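Local coordinates for protein esterase E25 (Uncultured bacterium, PDB 4Q05) that probably hydrolyses carboxylic esters, as a dimeric alpha/beta-hydrolase of the bacterial hormone-sensitive lipase family, at residues 98-110 with 114-126. Residues are numbered along the deposited sequence; the frame is centred on the assembly and turned at random.
Sequences ISKQLSVSVEHGV and VSVYYVTPVEVAP
H108 lies against Y117 on the hairpin of strands 105-111 and 114-120, the antiparallel edge of the alpha/beta-hydrolase sheet. ND1 of H108 sits over one face of the phenol ring, toward its rim, 3.3 Å from CZ of Y117. The two ring planes are inclined at 51°, with centroids 4.8 Å apart. With CG anti to the backbone N (chi1 -175°), the imidazole of H108 is carried over its non-hydrogen-bonded neighbour. Farther along the same face, V106 CG1 meets Y117 CD1 at 4.1 Å, and V104 CG1 presses on V119 CG1 at a tight 3.5 Å. Replacing Y117 by an alanine would probably leave H108 ND1 without the ring face beneath it, take from V106 CG1 its contact with CD1, and open a gap beside E147 and T150.

Six backbone bonds hold the strands together, in reciprocal pairs S105-T120, E107-Y118 and G109-V116. The straightest, V116 N to G109 O (170° at the hydrogen), reaches its acceptor from above the carbonyl plane. On the other face, the Y118 ring turns its edge to E107 O and to CA of G109, which has no side chain.

Strand 164-168 continues the sheet beyond strand 114-120, and S115 OG bonds to D168 there. V104 and V119 face helix 151-160. A Schellman motif at S103 ends helix 91-102 and turns the chain into the hairpin. Next to that turn, a water donates to both S103 O and T120 O; a second water lies 2.8 Å from T120 OG1, bonds to S105 OG as well, and donates to Y118 O.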
loop_
_atom_site.group_PDB
_atom_site.type_symbol
_atom_site.label_atom_id
_atom_site.label_comp_id
_atom_site.label_asym_id
_atom_site.label_seq_id
_atom_site.Cartn_x
_atom_site.Cartn_y
_atom_site.Cartn_z
ATOM N N ILE A 98 -0.363 16.868 -24.326
ATOM C CA ILE A 98 -1.412 16.007 -23.802
ATOM C C ILE A 98 -2.764 16.673 -24.011
ATOM O O ILE A 98 -3.738 16.014 -24.387
ATOM C CB ILE A 98 -1.252 15.731 -22.303
ATOM C CG1 ILE A 98 0.171 15.282 -21.972
ATOM C CG2 ILE A 98 -2.245 14.681 -21.868
ATOM C CD1 ILE A 98 0.399 13.808 -22.143
ATOM N N SER A 99 -2.818 17.981 -23.758
ATOM C CA SER A 99 -4.061 18.743 -23.873
ATOM C C SER A 99 -4.622 18.651 -25.283
ATOM O O SER A 99 -5.798 18.353 -25.471
ATOM C CB SER A 99 -3.836 20.221 -23.528
ATOM O OG SER A 99 -3.479 20.370 -22.175
ATOM N N LYS A 100 -3.777 18.928 -26.271
ATOM C CA LYS A 100 -4.199 18.862 -27.663
ATOM C C LYS A 100 -4.678 17.458 -27.988
ATOM O O LYS A 100 -5.756 17.277 -28.549
ATOM C CB LYS A 100 -3.060 19.259 -28.602
ATOM C CG LYS A 100 -2.643 20.715 -28.493
ATOM C CD LYS A 100 -1.480 21.033 -29.430
ATOM C CE LYS A 100 -1.893 20.899 -30.893
ATOM N NZ LYS A 100 -2.909 21.922 -31.281
ATOM N N GLN A 101 -3.880 16.463 -27.617
ATOM C CA GLN A 101 -4.200 15.085 -27.962
ATOM C C GLN A 101 -5.534 14.636 -27.377
ATOM O O GLN A 101 -6.277 13.895 -28.010
ATOM C CB GLN A 101 -3.088 14.134 -27.516
ATOM C CG GLN A 101 -3.336 12.691 -27.939
ATOM C CD GLN A 101 -2.702 11.664 -27.007
ATOM O OE1 GLN A 101 -1.942 12.010 -26.093
ATOM N NE2 GLN A 101 -3.018 10.390 -27.236
ATOM N N LEU A 102 -5.841 15.083 -26.168
ATOM C CA LEU A 102 -7.029 14.593 -25.488
ATOM C C LEU A 102 -8.191 15.579 -25.537
ATOM O O LEU A 102 -9.264 15.319 -24.994
ATOM C CB LEU A 102 -6.687 14.213 -24.048
ATOM C CG LEU A 102 -5.665 13.076 -23.963
ATOM C CD1 LEU A 102 -5.193 12.855 -22.539
ATOM C CD2 LEU A 102 -6.260 11.805 -24.533
ATOM N N SER A 103 -7.979 16.709 -26.198
ATOM C CA SER A 103 -9.033 17.698 -26.321
ATOM C C SER A 103 -9.389 18.265 -24.949
ATOM O O SER A 103 -10.558 18.426 -24.615
ATOM C CB SER A 103 -10.267 17.072 -26.978
ATOM O OG SER A 103 -9.982 16.702 -28.318
ATOM N N VAL A 104 -8.370 18.554 -24.151
ATOM C CA VAL A 104 -8.593 19.181 -22.866
ATOM C C VAL A 104 -8.356 20.675 -23.021
ATOM O O VAL A 104 -7.357 21.099 -23.595
ATOM C CB VAL A 104 -7.670 18.600 -21.777
ATOM C CG1 VAL A 104 -7.989 19.231 -20.437
ATOM C CG2 VAL A 104 -7.856 17.095 -21.688
ATOM N N SER A 105 -9.304 21.469 -22.544
ATOM C CA SER A 105 -9.160 22.915 -22.558
ATOM C C SER A 105 -8.364 23.307 -21.325
ATOM O O SER A 105 -8.721 22.923 -20.211
ATOM C CB SER A 105 -10.544 23.573 -22.536
ATOM O OG SER A 105 -10.477 24.912 -22.091
ATOM N N VAL A 106 -7.278 24.052 -21.527
ATOM C CA VAL A 106 -6.509 24.589 -20.413
ATOM C C VAL A 106 -6.404 26.103 -20.513
ATOM O O VAL A 106 -5.751 26.635 -21.416
ATOM C CB VAL A 106 -5.098 23.999 -20.352
ATOM C CG1 VAL A 106 -4.359 24.566 -19.154
ATOM C CG2 VAL A 106 -5.168 22.472 -20.284
ATOM N N GLU A 107 -7.042 26.801 -19.583
ATOM C CA GLU A 107 -7.161 28.256 -19.702
ATOM C C GLU A 107 -6.725 28.967 -18.442
ATOM O O GLU A 107 -7.262 28.704 -17.363
ATOM C CB GLU A 107 -8.601 28.652 -20.024
ATOM C CG GLU A 107 -9.059 28.221 -21.418
ATOM C CD GLU A 107 -8.454 29.066 -22.530
ATOM O OE1 GLU A 107 -7.724 30.041 -22.230
ATOM O OE2 GLU A 107 -8.714 28.758 -23.707
ATOM N N HIS A 108 -5.762 29.872 -18.590
ATOM C CA HIS A 108 -5.258 30.641 -17.470
ATOM C C HIS A 108 -6.303 31.635 -17.020
ATOM O O HIS A 108 -7.061 32.167 -17.828
ATOM C CB HIS A 108 -3.997 31.403 -17.867
ATOM C CG HIS A 108 -3.353 32.132 -16.729
ATOM N ND1 HIS A 108 -2.847 31.486 -15.621
ATOM C CD2 HIS A 108 -3.146 33.452 -16.520
ATOM C CE1 HIS A 108 -2.348 32.377 -14.782
ATOM N NE2 HIS A 108 -2.516 33.577 -15.304
ATOM N N GLY A 109 -6.343 31.884 -15.721
ATOM C CA GLY A 109 -7.196 32.920 -15.183
ATOM C C GLY A 109 -6.667 33.366 -13.840
ATOM O O GLY A 109 -5.621 32.907 -13.388
ATOM N N VAL A 110 -7.384 34.272 -13.200
ATOM C CA VAL A 110 -6.976 34.747 -11.885
ATOM C C VAL A 110 -8.192 34.773 -10.975
ATOM O O VAL A 110 -9.275 35.206 -11.373
ATOM C CB VAL A 110 -6.328 36.152 -11.952
ATOM C CG1 VAL A 110 -5.871 36.580 -10.570
ATOM C CG2 VAL A 110 -5.149 36.140 -12.898
ATOM N N VAL A 114 -4.962 35.251 -7.419
ATOM C CA VAL A 114 -4.232 33.974 -7.519
ATOM C C VAL A 114 -4.283 33.408 -8.940
ATOM O O VAL A 114 -5.353 33.284 -9.539
ATOM C CB VAL A 114 -4.773 32.889 -6.538
ATOM C CG1 VAL A 114 -3.950 31.586 -6.661
ATOM C CG2 VAL A 114 -4.760 33.394 -5.094
ATOM N N SER A 115 -3.117 33.065 -9.470
ATOM C CA SER A 115 -3.022 32.409 -10.771
ATOM C C SER A 115 -3.702 31.037 -10.725
ATOM O O SER A 115 -3.417 30.226 -9.842
ATOM C CB SER A 115 -1.548 32.239 -11.145
ATOM O OG SER A 115 -1.419 31.676 -12.433
ATOM N N VAL A 116 -4.613 30.781 -11.659
ATOM C CA VAL A 116 -5.254 29.466 -11.753
ATOM C C VAL A 116 -5.354 28.990 -13.197
ATOM O O VAL A 116 -5.240 29.779 -14.125
ATOM C CB VAL A 116 -6.675 29.466 -11.154
ATOM C CG1 VAL A 116 -6.626 29.873 -9.681
ATOM C CG2 VAL A 116 -7.608 30.387 -11.962
ATOM N N TYR A 117 -5.582 27.695 -13.378
ATOM C CA TYR A 117 -5.849 27.164 -14.702
ATOM C C TYR A 117 -7.134 26.385 -14.665
ATOM O O TYR A 117 -7.290 25.475 -13.839
ATOM C CB TYR A 117 -4.697 26.279 -15.185
ATOM C CG TYR A 117 -3.466 27.084 -15.493
ATOM C CD1 TYR A 117 -3.290 27.671 -16.739
ATOM C CD2 TYR A 117 -2.502 27.300 -14.522
ATOM C CE1 TYR A 117 -2.170 28.436 -17.011
ATOM C CE2 TYR A 117 -1.385 28.059 -14.788
ATOM C CZ TYR A 117 -1.223 28.622 -16.030
ATOM O OH TYR A 117 -0.108 29.381 -16.287
ATOM N N TYR A 118 -8.059 26.766 -15.545
ATOM C CA TYR A 118 -9.306 26.044 -15.723
ATOM C C TYR A 118 -9.052 24.931 -16.721
ATOM O O TYR A 118 -8.665 25.188 -17.852
ATOM C CB TYR A 118 -10.392 26.965 -16.256
ATOM C CG TYR A 118 -10.816 28.029 -15.270
ATOM C CD1 TYR A 118 -10.115 29.223 -15.168
ATOM C CD2 TYR A 118 -11.920 27.838 -14.439
ATOM C CE1 TYR A 118 -10.504 30.197 -14.269
ATOM C CE2 TYR A 118 -12.310 28.808 -13.538
ATOM C CZ TYR A 118 -11.598 29.983 -13.457
ATOM O OH TYR A 118 -11.978 30.957 -12.562
ATOM N N VAL A 119 -9.272 23.700 -16.286
ATOM C CA VAL A 119 -8.933 22.516 -17.067
ATOM C C VAL A 119 -10.224 21.751 -17.284
ATOM O O VAL A 119 -10.784 21.185 -16.347
ATOM C CB VAL A 119 -7.890 21.637 -16.336
ATOM C CG1 VAL A 119 -7.512 20.392 -17.182
ATOM C CG2 VAL A 119 -6.633 22.448 -16.017
ATOM N N THR A 120 -10.720 21.786 -18.516
ATOM C CA THR A 120 -12.010 21.194 -18.847
ATOM C C THR A 120 -11.825 20.057 -19.845
ATOM O O THR A 120 -11.339 20.276 -20.954
ATOM C CB THR A 120 -12.950 22.244 -19.472
ATOM O OG1 THR A 120 -12.842 23.470 -18.742
ATOM C CG2 THR A 120 -14.392 21.768 -19.445
ATOM N N PRO A 121 -12.210 18.835 -19.452
ATOM C CA PRO A 121 -12.086 17.667 -20.329
ATOM C C PRO A 121 -13.271 17.619 -21.283
ATOM O O PRO A 121 -14.260 18.277 -20.994
ATOM C CB PRO A 121 -12.179 16.503 -19.346
ATOM C CG PRO A 121 -13.093 16.996 -18.292
ATOM C CD PRO A 121 -12.832 18.490 -18.161
ATOM N N VAL A 122 -13.188 16.867 -22.378
ATOM C CA VAL A 122 -14.316 16.790 -23.309
ATOM C C VAL A 122 -15.487 16.056 -22.696
ATOM O O VAL A 122 -16.635 16.287 -23.062
ATOM C CB VAL A 122 -13.956 16.072 -24.620
ATOM C CG1 VAL A 122 -13.468 17.067 -25.653
ATOM C CG2 VAL A 122 -12.930 14.981 -24.367
ATOM N N GLU A 123 -15.196 15.153 -21.770
ATOM C CA GLU A 123 -16.245 14.357 -21.165
ATOM C C GLU A 123 -16.256 14.550 -19.659
ATOM O O GLU A 123 -15.301 14.203 -18.973
ATOM C CB GLU A 123 -16.054 12.879 -21.517
ATOM C CG GLU A 123 -17.134 11.940 -20.994
ATOM C CD GLU A 123 -16.836 10.479 -21.327
ATOM O OE1 GLU A 123 -15.963 10.232 -22.187
ATOM O OE2 GLU A 123 -17.456 9.582 -20.717
ATOM N N VAL A 124 -17.338 15.121 -19.149
ATOM C CA VAL A 124 -17.536 15.232 -17.716
ATOM C C VAL A 124 -18.638 14.262 -17.323
ATOM O O VAL A 124 -19.707 14.259 -17.932
ATOM C CB VAL A 124 -17.940 16.661 -17.323
ATOM C CG1 VAL A 124 -18.272 16.732 -15.850
ATOM C CG2 VAL A 124 -16.828 17.645 -17.685
ATOM N N ALA A 125 -18.380 13.426 -16.320
ATOM C CA ALA A 125 -19.365 12.437 -15.896
ATOM C C ALA A 125 -20.659 13.123 -15.480
ATOM O O ALA A 125 -20.637 14.142 -14.791
ATOM C CB ALA A 125 -18.831 11.584 -14.766
ATOM N N PRO A 126 -21.800 12.561 -15.902
ATOM C CA PRO A 126 -23.104 13.154 -15.591
ATOM C C PRO A 126 -23.211 13.604 -14.135
ATOM O O PRO A 126 -23.577 14.752 -13.873
ATOM C CB PRO A 126 -24.075 12.006 -15.874
ATOM C CG PRO A 126 -23.408 11.246 -16.991
ATOM C CD PRO A 126 -21.923 11.335 -16.714
HETATM O O HOH W 1 -12.504 20.233 -23.863
HETATM O O HOH W 2 -10.880 25.222 -19.602
#